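Local coordinates for protein choline dehydrogenase and related flavoproteins (PDB 3Q9T) that oxidises formate as a formate oxidase of the glucose-methanol-choline oxidoreductase family, carrying 8-formyl-FAD at its catalytic site, at residues 105-111 against 387-391; 112-117 against 517-523; 359-365 against 462-466. Where two conformers were deposited one is given. Residues are numbered along the deposited sequence.

In the fold
Of the parts concerned, the chain first reaches the consecutive short helices 106-110 and 113-116, which supply the first halves of interactions 1 and 2. Residues 387-391 return to the first helix after 275 intervening residues; residues 517-523 return to the second after 399. Interaction 3 joins 359-365, just past strand 353-358, to helix 454-473, so its loop crosses that of interaction 1 and is nested inside that of interaction 2; interactions 1 and 2 also cross. Interactions 1 and 3 touch directly through H391, which bonds to P359 and I361 where strands 353-358 and 392-397 pair. Interaction 2 adjoins interaction 1 in sequence and is about 16 Å from interaction 3 between nearest atoms.

Interaction 1: 105-111 against 387-391; sequences HKATFDQ and LGQPH
Residues 106-110 form a short helix with H105 as its N-cap, and 387-391 is an irregular loop laid across the start of that helix. The nearest CA pairs are H105 with Q389 and A107 with L387, both 6.2 Å apart. Capping comes first: H105, chi1 t, turns its imidazole back so that A107 N donates to H105 ND1 at 3.1 Å. Within the helix, K106 NZ and D110 OD2 form a salt bridge of 2.9 Å. The same H105 ring offers a face to the loop, with Q389 CA 4.0 Å from its centroid in a CH-pi contact, and P390 CD lies 4.0 Å from H105 CD2. Apolar contact is made by A107 CB and L387 CB, 3.7 Å apart. At G388 phi is +88°, a turn suited to glycine. T108 OG1 bonds to D551, which also takes H105 N. The contact, away from the FAD-binding residues, joins a side-chain-capped helix of the N-terminal GMC oxidoreductase region to the loop leading into strand 392-397; F109 packs on helix 122-131.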
ATOM      1  N   HIS A 105      -3.626   5.783  31.847  1.00 17.12           N
ATOM      2  CA  HIS A 105      -2.729   5.938  32.975  1.00 26.56           C
ATOM      3  C   HIS A 105      -2.761   7.375  33.479  1.00 24.12           C
ATOM      4  O   HIS A 105      -2.760   8.310  32.697  1.00 20.01           O
ATOM      5  CB  HIS A 105      -1.317   5.523  32.567  1.00 22.65           C
ATOM      6  CG  HIS A 105      -0.380   5.326  33.716  1.00 23.86           C
ATOM      7  ND1 HIS A 105       0.279   6.371  34.326  1.00 19.20           N
ATOM      8  CD2 HIS A 105       0.029   4.199  34.352  1.00 23.03           C
ATOM      9  CE1 HIS A 105       1.051   5.899  35.291  1.00 21.27           C
ATOM     10  NE2 HIS A 105       0.917   4.585  35.327  1.00 20.53           N
ATOM     11  N   LYS A 106      -2.825   7.530  34.795  1.00 21.10           N
ATOM     12  CA  LYS A 106      -2.875   8.840  35.434  1.00 19.74           C
ATOM     13  C   LYS A 106      -1.748   9.787  34.992  1.00 19.63           C
ATOM     14  O   LYS A 106      -1.977  10.963  34.747  1.00 21.24           O
ATOM     15  CB  LYS A 106      -2.855   8.666  36.964  1.00 18.98           C
ATOM     16  CG  LYS A 106      -2.555   9.945  37.770  1.00 24.47           C
ATOM     17  CD  LYS A 106      -2.724   9.674  39.279  1.00 25.31           C
ATOM     18  CE  LYS A 106      -1.890  10.620  40.132  1.00 37.65           C
ATOM     19  NZ  LYS A 106      -2.126  12.059  39.837  1.00 29.64           N
ATOM     20  N   ALA A 107      -0.533   9.276  34.886  1.00 18.83           N
ATOM     21  CA  ALA A 107       0.591  10.124  34.531  1.00 24.52           C
ATOM     22  C   ALA A 107       0.385  10.747  33.155  1.00 25.19           C
ATOM     23  O   ALA A 107       0.846  11.857  32.883  1.00 23.30           O
ATOM     24  CB  ALA A 107       1.873   9.327  34.558  1.00 24.44           C
ATOM     25  N   THR A 108      -0.310  10.027  32.288  1.00 22.10           N
ATOM     26  CA  THR A 108      -0.497  10.491  30.924  1.00 21.57           C
ATOM     27  C   THR A 108      -1.518  11.618  30.876  1.00 22.55           C
ATOM     28  O   THR A 108      -1.305  12.649  30.226  1.00 26.17           O
ATOM     29  CB  THR A 108      -0.896   9.339  29.999  1.00 22.72           C
ATOM     30  OG1 THR A 108       0.216   8.442  29.868  1.00 21.32           O
ATOM     31  CG2 THR A 108      -1.283   9.866  28.624  1.00 18.42           C
ATOM     32  N   PHE A 109      -2.619  11.439  31.589  1.00 24.77           N
ATOM     33  CA  PHE A 109      -3.652  12.458  31.615  1.00 23.10           C
ATOM     34  C   PHE A 109      -3.149  13.700  32.349  1.00 24.09           C
ATOM     35  O   PHE A 109      -3.494  14.820  31.994  1.00 24.13           O
ATOM     36  CB  PHE A 109      -4.907  11.919  32.282  1.00 24.98           C
ATOM     37  CG  PHE A 109      -5.759  11.059  31.384  1.00 20.61           C
ATOM     38  CD1 PHE A 109      -6.703  11.634  30.539  1.00 22.94           C
ATOM     39  CD2 PHE A 109      -5.647   9.679  31.417  1.00 20.83           C
ATOM     40  CE1 PHE A 109      -7.519  10.840  29.727  1.00 16.97           C
ATOM     41  CE2 PHE A 109      -6.449   8.881  30.627  1.00 16.44           C
ATOM     42  CZ  PHE A 109      -7.385   9.463  29.768  1.00 23.41           C
ATOM     43  N   ASP A 110      -2.317  13.498  33.361  1.00 19.54           N
ATOM     44  CA  ASP A 110      -1.723  14.619  34.054  1.00 22.47           C
ATOM     45  C   ASP A 110      -0.947  15.507  33.095  1.00 21.49           C
ATOM     46  O   ASP A 110      -0.871  16.710  33.301  1.00 22.87           O
ATOM     47  CB  ASP A 110      -0.814  14.153  35.199  1.00 24.79           C
ATOM     48  CG  ASP A 110      -1.585  13.864  36.474  1.00 26.78           C
ATOM     49  OD1 ASP A 110      -2.774  14.260  36.567  1.00 27.31           O
ATOM     50  OD2 ASP A 110      -0.995  13.252  37.389  1.00 29.53           O
ATOM     51  N   GLN A 111      -0.368  14.924  32.046  1.00 24.45           N
ATOM     52  CA  GLN A 111       0.411  15.708  31.091  0.52 21.76           C
ATOM     53  C   GLN A 111      -0.484  16.508  30.146  1.00 21.71           C
ATOM     54  O   GLN A 111      -0.010  17.367  29.423  1.00 28.71           O
ATOM     55  CB  GLN A 111       1.385  14.829  30.305  0.52 23.08           C
ATOM     56  CG  GLN A 111       2.305  13.999  31.176  0.52 21.88           C
ATOM     57  CD  GLN A 111       3.041  14.827  32.205  0.52 26.19           C
ATOM     58  OE1 GLN A 111       3.935  15.602  31.865  0.52 31.63           O
ATOM     59  NE2 GLN A 111       2.672  14.668  33.475  0.52 28.06           N
ATOM     60  N   LEU A 387       7.202   7.746  32.724  1.00 24.01           N
ATOM     61  CA  LEU A 387       6.439   8.051  33.934  1.00 23.83           C
ATOM     62  C   LEU A 387       5.736   6.796  34.438  1.00 22.20           C
ATOM     63  O   LEU A 387       4.723   6.876  35.131  1.00 27.46           O
ATOM     64  CB  LEU A 387       5.402   9.140  33.640  1.00 21.11           C
ATOM     65  CG  LEU A 387       5.633  10.602  34.022  1.00 34.78           C
ATOM     66  CD1 LEU A 387       7.100  10.989  34.057  1.00 28.43           C
ATOM     67  CD2 LEU A 387       4.855  11.512  33.080  1.00 28.44           C
ATOM     68  N   GLY A 388       6.253   5.636  34.054  1.00 21.56           N
ATOM     69  CA  GLY A 388       5.781   4.378  34.600  1.00 18.34           C
ATOM     70  C   GLY A 388       4.605   3.753  33.876  1.00 20.98           C
ATOM     71  O   GLY A 388       4.120   2.692  34.284  1.00 20.84           O
ATOM     72  N   GLN A 389       4.138   4.398  32.809  1.00 18.44           N
ATOM     73  CA  GLN A 389       3.032   3.903  31.983  0.71 21.65           C
ATOM     74  C   GLN A 389       3.355   2.550  31.344  1.00 22.57           C
ATOM     75  O   GLN A 389       4.532   2.190  31.205  1.00 17.01           O
ATOM     76  CB  GLN A 389       2.721   4.896  30.854  0.71 21.11           C
ATOM     77  CG  GLN A 389       2.331   6.292  31.292  0.71 17.92           C
ATOM     78  CD  GLN A 389       3.450   7.304  31.076  0.71 24.05           C
ATOM     79  OE1 GLN A 389       3.211   8.416  30.597  0.71 23.24           O
ATOM     80  NE2 GLN A 389       4.678   6.923  31.437  0.71 20.41           N
ATOM     81  N   PRO A 390       2.324   1.810  30.906  1.00 16.35           N
ATOM     82  CA  PRO A 390       2.590   0.567  30.178  1.00 17.24           C
ATOM     83  C   PRO A 390       3.346   0.877  28.894  1.00 22.01           C
ATOM     84  O   PRO A 390       3.391   2.033  28.469  1.00 19.81           O
ATOM     85  CB  PRO A 390       1.190   0.074  29.799  1.00 16.76           C
ATOM     86  CG  PRO A 390       0.258   0.764  30.740  1.00 16.69           C
ATOM     87  CD  PRO A 390       0.886   2.080  31.051  1.00 16.56           C
ATOM     88  N   HIS A 391       3.939  -0.145  28.289  1.00 18.35           N
ATOM     89  CA  HIS A 391       4.425  -0.039  26.918  1.00 19.01           C
ATOM     90  C   HIS A 391       3.402  -0.584  25.922  1.00 20.47           C
ATOM     91  O   HIS A 391       3.303  -0.096  24.790  1.00 21.58           O
ATOM     92  CB  HIS A 391       5.750  -0.778  26.765  1.00 14.23           C
ATOM     93  CG  HIS A 391       6.889  -0.105  27.451  1.00 16.07           C
ATOM     94  ND1 HIS A 391       7.832  -0.794  28.182  1.00 18.79           N
ATOM     95  CD2 HIS A 391       7.239   1.201  27.519  1.00 17.51           C
ATOM     96  CE1 HIS A 391       8.724   0.056  28.660  1.00 22.21           C
ATOM     97  NE2 HIS A 391       8.383   1.275  28.279  1.00 21.02           N
TER

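Interaction 2: 112-117 against 517-523; sequences WEEFGG and LSKNIDQ
The short helix 113-116 of the GMC oxidoreductase fold packs here on an irregular loop, 517-523, that lies between strands 506-507 and 538-540, the latter an outer strand of the parallel Rossmann-type sheet. The W112 side chain is about 11 Å from the bound 8-formyl-FAD, so this is a contact beyond the cofactor pocket. The CA atoms of the two segments are nearest at F115 and S518, 4.3 Å apart. In the helix F115 N and G116 N both donate to W112 O, at 2.7 and 2.8 Å, and G117 N donates to E113 O at 2.8 Å; G117 then leaves helical geometry at phi +71°. F115, chi1 m, is the most covered residue on the helix side and lies against the L517 side chain, while L517 CD2 reaches W112 CE3 at 4.3 Å. In the loop K519 N donates to Q523 OE1 at 2.9 Å, holding the amide of Q523, whose side chain is extended (chi1 and chi2 t), across the turn. The nitrogen of the same amide crosses to the helix: Q523 NE2 donates to E114 O at 3.0 Å. Two waters reinforce this link. One accepts from Q523 NE2 at 2.8 Å and donates to E114 OE2 at 3.1 Å; the other accepts from K519 NZ at 2.8 Å and donates to E114 O at 2.7 Å.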
ATOM      1  N   TRP A 112      -1.782  16.228  30.156  1.00 17.73           N
ATOM      2  CA  TRP A 112      -2.698  17.074  29.395  1.00 24.09           C
ATOM      3  C   TRP A 112      -2.646  18.511  29.931  1.00 23.92           C
ATOM      4  O   TRP A 112      -3.024  19.459  29.240  1.00 20.75           O
ATOM      5  CB  TRP A 112      -4.128  16.554  29.448  1.00 16.78           C
ATOM      6  CG  TRP A 112      -4.381  15.268  28.691  1.00 19.16           C
ATOM      7  CD1 TRP A 112      -3.475  14.300  28.380  1.00 22.63           C
ATOM      8  CD2 TRP A 112      -5.637  14.825  28.156  1.00 18.29           C
ATOM      9  NE1 TRP A 112      -4.086  13.283  27.684  1.00 16.38           N
ATOM     10  CE2 TRP A 112      -5.414  13.581  27.539  1.00 16.94           C
ATOM     11  CE3 TRP A 112      -6.927  15.371  28.132  1.00 19.95           C
ATOM     12  CZ2 TRP A 112      -6.431  12.863  26.910  1.00 18.99           C
ATOM     13  CZ3 TRP A 112      -7.941  14.656  27.514  1.00 24.40           C
ATOM     14  CH2 TRP A 112      -7.686  13.414  26.907  1.00 23.58           C
ATOM     15  N   GLU A 113      -2.157  18.672  31.159  1.00 22.41           N
ATOM     16  CA  GLU A 113      -2.110  19.994  31.767  1.00 29.37           C
ATOM     17  C   GLU A 113      -1.436  21.018  30.854  1.00 22.00           C
ATOM     18  O   GLU A 113      -1.839  22.174  30.796  1.00 20.43           O
ATOM     19  CB  GLU A 113      -1.382  19.960  33.113  1.00 27.82           C
ATOM     20  CG  GLU A 113      -1.056  21.355  33.623  1.00 32.13           C
ATOM     21  CD  GLU A 113      -0.736  21.393  35.100  1.00 39.44           C
ATOM     22  OE1 GLU A 113      -0.688  20.319  35.735  1.00 42.62           O
ATOM     23  OE2 GLU A 113      -0.543  22.507  35.633  1.00 46.76           O
ATOM     24  N   GLU A 114      -0.401  20.574  30.154  1.00 26.74           N
ATOM     25  CA  GLU A 114       0.360  21.427  29.250  1.00 25.59           C
ATOM     26  C   GLU A 114      -0.516  22.002  28.150  1.00 23.68           C
ATOM     27  O   GLU A 114      -0.195  23.027  27.557  1.00 25.41           O
ATOM     28  CB  GLU A 114       1.485  20.620  28.624  1.00 22.36           C
ATOM     29  CG  GLU A 114       2.328  21.394  27.635  1.00 39.72           C
ATOM     30  CD  GLU A 114       3.346  20.504  26.949  1.00 46.00           C
ATOM     31  OE1 GLU A 114       3.356  19.289  27.244  1.00 44.18           O
ATOM     32  OE2 GLU A 114       4.133  21.013  26.119  1.00 58.24           O
ATOM     33  N   PHE A 115      -1.631  21.335  27.880  1.00 21.86           N
ATOM     34  CA  PHE A 115      -2.528  21.782  26.830  1.00 17.72           C
ATOM     35  C   PHE A 115      -3.790  22.398  27.403  1.00 21.85           C
ATOM     36  O   PHE A 115      -4.286  23.394  26.887  1.00 22.22           O
ATOM     37  CB  PHE A 115      -2.886  20.609  25.913  1.00 15.61           C
ATOM     38  CG  PHE A 115      -1.702  20.011  25.214  1.00 17.81           C
ATOM     39  CD1 PHE A 115      -1.347  20.429  23.939  1.00 16.52           C
ATOM     40  CD2 PHE A 115      -0.928  19.048  25.841  1.00 15.33           C
ATOM     41  CE1 PHE A 115      -0.256  19.875  23.299  1.00 24.63           C
ATOM     42  CE2 PHE A 115       0.168  18.494  25.212  1.00 15.19           C
ATOM     43  CZ  PHE A 115       0.511  18.898  23.942  1.00 18.04           C
ATOM     44  N   GLY A 116      -4.319  21.805  28.470  1.00 22.70           N
ATOM     45  CA  GLY A 116      -5.629  22.206  28.959  1.00 26.57           C
ATOM     46  C   GLY A 116      -5.663  22.821  30.340  1.00 27.58           C
ATOM     47  O   GLY A 116      -6.737  23.183  30.830  1.00 22.66           O
ATOM     48  N   GLY A 117      -4.494  22.949  30.963  1.00 23.22           N
ATOM     49  CA  GLY A 117      -4.422  23.435  32.329  1.00 22.30           C
ATOM     50  C   GLY A 117      -4.956  22.391  33.293  1.00 26.84           C
ATOM     51  O   GLY A 117      -5.278  21.263  32.905  1.00 19.44           O
ATOM     52  N   LEU A 517      -7.044  20.151  22.052  1.00 19.04           N
ATOM     53  CA  LEU A 517      -7.180  21.127  23.107  0.58 17.89           C
ATOM     54  C   LEU A 517      -5.827  21.805  23.327  1.00 18.00           C
ATOM     55  O   LEU A 517      -4.758  21.193  23.178  1.00 18.37           O
ATOM     56  CB  LEU A 517      -7.754  20.497  24.378  0.58 16.94           C
ATOM     57  CG  LEU A 517      -6.814  19.984  25.459  0.58 16.02           C
ATOM     58  CD1 LEU A 517      -6.124  21.160  26.060  0.58 19.39           C
ATOM     59  CD2 LEU A 517      -7.606  19.256  26.514  0.58 13.64           C
ATOM     60  N   SER A 518      -5.892  23.093  23.649  1.00 17.27           N
ATOM     61  CA  SER A 518      -4.680  23.901  23.757  1.00 15.44           C
ATOM     62  C   SER A 518      -4.932  25.228  24.471  1.00 18.63           C
ATOM     63  O   SER A 518      -6.071  25.632  24.676  1.00 23.46           O
ATOM     64  CB  SER A 518      -4.124  24.175  22.357  1.00 15.31           C
ATOM     65  OG  SER A 518      -5.050  24.950  21.610  1.00 19.83           O
ATOM     66  N   LYS A 519      -3.859  25.932  24.807  1.00 21.02           N
ATOM     67  CA  LYS A 519      -3.999  27.215  25.485  1.00 27.13           C
ATOM     68  C   LYS A 519      -4.136  28.396  24.522  1.00 28.64           C
ATOM     69  O   LYS A 519      -4.628  29.443  24.910  1.00 22.28           O
ATOM     70  CB  LYS A 519      -2.847  27.435  26.470  1.00 21.93           C
ATOM     71  CG  LYS A 519      -2.957  26.530  27.701  1.00 28.39           C
ATOM     72  CD  LYS A 519      -1.678  26.517  28.512  1.00 37.89           C
ATOM     73  CE  LYS A 519      -1.911  25.869  29.877  1.00 34.67           C
ATOM     74  NZ  LYS A 519      -0.614  25.560  30.551  1.00 37.07           N
ATOM     75  N   ASN A 520      -3.710  28.221  23.274  1.00 16.41           N
ATOM     76  CA  ASN A 520      -3.817  29.281  22.274  1.00 28.08           C
ATOM     77  C   ASN A 520      -3.652  28.688  20.897  1.00 22.08           C
ATOM     78  O   ASN A 520      -3.245  27.536  20.761  1.00 23.62           O
ATOM     79  CB  ASN A 520      -2.725  30.330  22.478  1.00 23.45           C
ATOM     80  CG  ASN A 520      -1.356  29.715  22.493  1.00 23.03           C
ATOM     81  OD1 ASN A 520      -0.887  29.172  21.482  1.00 26.25           O
ATOM     82  ND2 ASN A 520      -0.705  29.771  23.644  1.00 25.93           N
ATOM     83  N   ILE A 521      -3.915  29.491  19.874  1.00 27.16           N
ATOM     84  CA  ILE A 521      -3.969  28.971  18.510  1.00 21.80           C
ATOM     85  C   ILE A 521      -2.607  28.564  17.962  1.00 20.85           C
ATOM     86  O   ILE A 521      -2.515  27.884  16.937  1.00 24.26           O
ATOM     87  CB  ILE A 521      -4.684  29.966  17.559  1.00 27.53           C
ATOM     88  CG1 ILE A 521      -5.238  29.232  16.329  1.00 22.86           C
ATOM     89  CG2 ILE A 521      -3.766  31.139  17.191  1.00 14.08           C
ATOM     90  CD1 ILE A 521      -6.158  30.076  15.488  1.00 20.30           C
ATOM     91  N   ASP A 522      -1.542  28.960  18.651  1.00 25.21           N
ATOM     92  CA  ASP A 522      -0.202  28.560  18.229  1.00 24.09           C
ATOM     93  C   ASP A 522       0.158  27.183  18.752  1.00 23.96           C
ATOM     94  O   ASP A 522       1.147  26.580  18.322  1.00 23.39           O
ATOM     95  CB  ASP A 522       0.845  29.594  18.650  1.00 27.79           C
ATOM     96  CG  ASP A 522       0.825  30.827  17.762  1.00 31.70           C
ATOM     97  OD1 ASP A 522       0.776  30.663  16.529  1.00 32.22           O
ATOM     98  OD2 ASP A 522       0.838  31.958  18.290  1.00 47.25           O
ATOM     99  N   GLN A 523      -0.664  26.675  19.660  1.00 24.13           N
ATOM    100  CA  GLN A 523      -0.420  25.366  20.234  1.00 21.49           C
ATOM    101  C   GLN A 523      -1.419  24.337  19.727  1.00 19.51           C
ATOM    102  O   GLN A 523      -1.081  23.168  19.570  1.00 24.10           O
ATOM    103  CB  GLN A 523      -0.469  25.436  21.762  1.00 21.34           C
ATOM    104  CG  GLN A 523      -0.072  24.148  22.455  1.00 17.09           C
ATOM    105  CD  GLN A 523      -0.308  24.204  23.952  1.00 23.54           C
ATOM    106  OE1 GLN A 523      -1.237  24.868  24.418  1.00 20.79           O
ATOM    107  NE2 GLN A 523       0.538  23.514  24.716  1.00 18.06           N
TER
HETATM  108  O   HOH W   1       2.757  22.214  23.631  1.00 38.25           O
HETATM  109  O   HOH W   2       1.199  25.126  28.463  1.00 39.06           O

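Interaction 3: 359-365 against 462-466; sequences PRIDKYL and EGIRF
Y364 and F466 carry much of this contact, with E462 third. Residues 359-361 are extended to turn-like, I361 is the N-cap, and 362-365 is a single helical turn; 462-466 is a length of the longer helix 454-473. The nearest CA pairs are Y364 with E462, 6.0 Å, and I361 with G463, 7.0 Å. CA-to-CB of Y364 (chi1 m) points toward the long helix, and its ring packs there. F466 CB sits over one face of that ring, 4.1 Å from its centroid in a CH-pi contact, and R465 CD is near its edge, 4.0 Å from Y364 CD2. Y364 OH hydrogen-bonds to D469, about one turn past F466 on helix 454-473. F466, chi1 t, points toward the 359-365 segment and packs among P359, I361 and Y364. The two rings meet obliquely, planes at 63° and centroids 5.9 Å apart, with F466 CD1 3.7 Å from Y364 CE1. P359 lies over a face of the F466 ring, its CB 3.8 Å from F466 CZ, and I361 CG2 is 4.0 Å from F466 CD1. E462, chi1 and chi2 both m, brings its OE1 to 3.5 Å from Y364 CB, and its CB takes I361 CD1 at 3.6 Å. R465 grips the carboxylate in a two-pronged salt bridge, R465 NE to E462 OE1 and R465 NH2 to E462 OE2, each 3.0 Å. A water donates to E462 OE1 at 2.6 Å. Thus the loop and helical turn following strand 353-358 pack on helix 454-473, beside strand 392-397 of the large mixed sheet.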
ATOM      1  N   PRO A 359       1.673  -4.574  29.994  1.00 17.92           N
ATOM      2  CA  PRO A 359       3.017  -4.778  30.529  1.00 18.67           C
ATOM      3  C   PRO A 359       3.968  -3.655  30.164  1.00 21.02           C
ATOM      4  O   PRO A 359       3.695  -2.872  29.258  1.00 21.50           O
ATOM      5  CB  PRO A 359       3.466  -6.036  29.801  1.00 21.08           C
ATOM      6  CG  PRO A 359       2.848  -5.874  28.440  1.00 21.01           C
ATOM      7  CD  PRO A 359       1.485  -5.269  28.706  1.00 18.46           C
ATOM      8  N   ARG A 360       5.067  -3.572  30.897  1.00 20.53           N
ATOM      9  CA  ARG A 360       6.249  -2.869  30.431  1.00 21.85           C
ATOM     10  C   ARG A 360       7.205  -3.958  29.954  1.00 22.95           C
ATOM     11  O   ARG A 360       7.058  -5.130  30.315  1.00 23.72           O
ATOM     12  CB  ARG A 360       6.885  -2.022  31.540  1.00 21.09           C
ATOM     13  CG  ARG A 360       6.038  -0.804  31.941  1.00 20.95           C
ATOM     14  CD  ARG A 360       6.760   0.089  32.951  1.00 25.90           C
ATOM     15  NE  ARG A 360       8.026   0.591  32.426  1.00 23.60           N
ATOM     16  CZ  ARG A 360       8.187   1.799  31.904  1.00 19.61           C
ATOM     17  NH1 ARG A 360       7.159   2.641  31.849  1.00 23.90           N
ATOM     18  NH2 ARG A 360       9.370   2.173  31.440  1.00 17.94           N
ATOM     19  N   ILE A 361       8.169  -3.585  29.124  1.00 19.85           N
ATOM     20  CA  ILE A 361       9.090  -4.564  28.570  1.00 19.16           C
ATOM     21  C   ILE A 361      10.498  -4.013  28.645  1.00 20.83           C
ATOM     22  O   ILE A 361      11.313  -4.201  27.740  1.00 19.05           O
ATOM     23  CB  ILE A 361       8.716  -4.922  27.123  1.00 20.65           C
ATOM     24  CG1 ILE A 361       8.803  -3.687  26.228  1.00 13.66           C
ATOM     25  CG2 ILE A 361       7.302  -5.524  27.058  1.00 12.74           C
ATOM     26  CD1 ILE A 361       9.037  -4.051  24.774  1.00 14.13           C
ATOM     27  N   ASP A 362      10.775  -3.313  29.739  1.00 21.76           N
ATOM     28  CA  ASP A 362      12.099  -2.741  29.954  1.00 29.75           C
ATOM     29  C   ASP A 362      13.231  -3.743  29.694  1.00 23.08           C
ATOM     30  O   ASP A 362      14.240  -3.419  29.061  1.00 24.72           O
ATOM     31  CB  ASP A 362      12.200  -2.139  31.359  1.00 25.56           C
ATOM     32  CG  ASP A 362      11.215  -0.998  31.562  1.00 27.43           C
ATOM     33  OD1 ASP A 362      11.592   0.175  31.321  1.00 23.18           O
ATOM     34  OD2 ASP A 362      10.051  -1.281  31.925  1.00 21.33           O
ATOM     35  N   LYS A 363      13.062  -4.969  30.142  1.00 18.99           N
ATOM     36  CA  LYS A 363      14.195  -5.875  30.073  1.00 27.43           C
ATOM     37  C   LYS A 363      14.394  -6.368  28.637  1.00 26.98           C
ATOM     38  O   LYS A 363      15.490  -6.759  28.265  1.00 24.96           O
ATOM     39  CB  LYS A 363      14.035  -7.027  31.047  1.00 20.19           C
ATOM     40  CG  LYS A 363      13.108  -8.131  30.537  1.00 33.03           C
ATOM     41  CD  LYS A 363      12.782  -9.123  31.638  1.00 31.04           C
ATOM     42  CE  LYS A 363      12.153 -10.394  31.091  1.00 33.09           C
ATOM     43  NZ  LYS A 363      11.793 -11.305  32.206  1.00 45.84           N
ATOM     44  N   TYR A 364      13.345  -6.320  27.821  1.00 22.26           N
ATOM     45  CA  TYR A 364      13.526  -6.635  26.406  1.00 23.56           C
ATOM     46  C   TYR A 364      14.178  -5.457  25.706  1.00 23.54           C
ATOM     47  O   TYR A 364      15.074  -5.626  24.877  1.00 20.19           O
ATOM     48  CB  TYR A 364      12.202  -6.947  25.732  1.00 20.90           C
ATOM     49  CG  TYR A 364      11.573  -8.231  26.179  1.00 16.10           C
ATOM     50  CD1 TYR A 364      10.938  -8.326  27.415  1.00 17.68           C
ATOM     51  CD2 TYR A 364      11.602  -9.356  25.362  1.00 16.82           C
ATOM     52  CE1 TYR A 364      10.355  -9.509  27.823  1.00 20.54           C
ATOM     53  CE2 TYR A 364      11.018 -10.540  25.760  1.00 16.23           C
ATOM     54  CZ  TYR A 364      10.391 -10.610  26.980  1.00 21.00           C
ATOM     55  OH  TYR A 364       9.830 -11.799  27.366  1.00 28.49           O
ATOM     56  N   LEU A 365      13.709  -4.259  26.035  1.00 22.00           N
ATOM     57  CA  LEU A 365      14.225  -3.050  25.416  1.00 22.41           C
ATOM     58  C   LEU A 365      15.727  -2.952  25.701  1.00 22.33           C
ATOM     59  O   LEU A 365      16.519  -2.661  24.801  1.00 20.31           O
ATOM     60  CB  LEU A 365      13.482  -1.816  25.942  1.00 18.84           C
ATOM     61  CG  LEU A 365      12.350  -1.103  25.171  1.00 23.58           C
ATOM     62  CD1 LEU A 365      11.881  -1.776  23.907  1.00 16.13           C
ATOM     63  CD2 LEU A 365      11.171  -0.823  26.090  1.00 17.18           C
ATOM     64  N   GLU A 462       9.984  -6.030  20.123  1.00 25.33           N
ATOM     65  CA  GLU A 462      10.156  -6.596  21.460  1.00 21.90           C
ATOM     66  C   GLU A 462       8.849  -6.948  22.170  1.00 19.00           C
ATOM     67  O   GLU A 462       8.844  -7.800  23.053  1.00 16.91           O
ATOM     68  CB  GLU A 462      11.026  -5.682  22.325  1.00 19.83           C
ATOM     69  CG  GLU A 462      12.457  -5.566  21.788  1.00 24.14           C
ATOM     70  CD  GLU A 462      13.082  -6.932  21.558  1.00 25.34           C
ATOM     71  OE1 GLU A 462      12.901  -7.806  22.430  1.00 20.76           O
ATOM     72  OE2 GLU A 462      13.719  -7.140  20.506  1.00 23.03           O
ATOM     73  N   GLY A 463       7.744  -6.301  21.789  1.00 17.24           N
ATOM     74  CA  GLY A 463       6.456  -6.623  22.384  1.00 16.39           C
ATOM     75  C   GLY A 463       5.851  -7.875  21.769  1.00 18.88           C
ATOM     76  O   GLY A 463       5.090  -8.596  22.408  1.00 17.73           O
ATOM     77  N   ILE A 464       6.160  -8.108  20.498  1.00 16.28           N
ATOM     78  CA  ILE A 464       5.892  -9.385  19.872  1.00 14.73           C
ATOM     79  C   ILE A 464       6.735 -10.465  20.583  1.00 15.74           C
ATOM     80  O   ILE A 464       6.221 -11.521  20.929  1.00 15.32           O
ATOM     81  CB  ILE A 464       6.222  -9.336  18.361  1.00 17.21           C
ATOM     82  CG1 ILE A 464       5.367  -8.270  17.660  1.00 19.19           C
ATOM     83  CG2 ILE A 464       5.992 -10.695  17.699  1.00 15.40           C
ATOM     84  CD1 ILE A 464       5.754  -8.047  16.179  1.00 15.67           C
ATOM     85  N   ARG A 465       8.018 -10.203  20.835  1.00 16.15           N
ATOM     86  CA  ARG A 465       8.852 -11.215  21.494  1.00 17.77           C
ATOM     87  C   ARG A 465       8.292 -11.542  22.890  1.00 22.12           C
ATOM     88  O   ARG A 465       8.085 -12.710  23.223  1.00 17.13           O
ATOM     89  CB  ARG A 465      10.319 -10.793  21.570  1.00 17.62           C
ATOM     90  CG  ARG A 465      11.275 -11.969  21.878  1.00 19.25           C
ATOM     91  CD  ARG A 465      12.695 -11.472  22.159  1.00 17.47           C
ATOM     92  NE  ARG A 465      13.103 -10.477  21.175  1.00 19.06           N
ATOM     93  CZ  ARG A 465      13.453 -10.756  19.923  1.00 21.10           C
ATOM     94  NH1 ARG A 465      13.460 -12.016  19.494  1.00 21.08           N
ATOM     95  NH2 ARG A 465      13.789  -9.769  19.094  1.00 16.64           N
ATOM     96  N   PHE A 466       8.023 -10.515  23.688  1.00 21.29           N
ATOM     97  CA  PHE A 466       7.376 -10.716  24.981  1.00 21.01           C
ATOM     98  C   PHE A 466       6.119 -11.588  24.862  1.00 21.69           C
ATOM     99  O   PHE A 466       5.930 -12.500  25.662  1.00 21.61           O
ATOM    100  CB  PHE A 466       7.029  -9.373  25.619  1.00 16.80           C
ATOM    101  CG  PHE A 466       6.122  -9.477  26.812  1.00 20.61           C
ATOM    102  CD1 PHE A 466       6.622  -9.300  28.096  1.00 22.31           C
ATOM    103  CD2 PHE A 466       4.759  -9.731  26.653  1.00 21.52           C
ATOM    104  CE1 PHE A 466       5.787  -9.386  29.202  1.00 23.78           C
ATOM    105  CE2 PHE A 466       3.919  -9.820  27.745  1.00 18.62           C
ATOM    106  CZ  PHE A 466       4.429  -9.645  29.026  1.00 21.74           C
TER
HETATM  107  O   HOH W   3      14.831  -8.902  23.828  1.00 31.26           O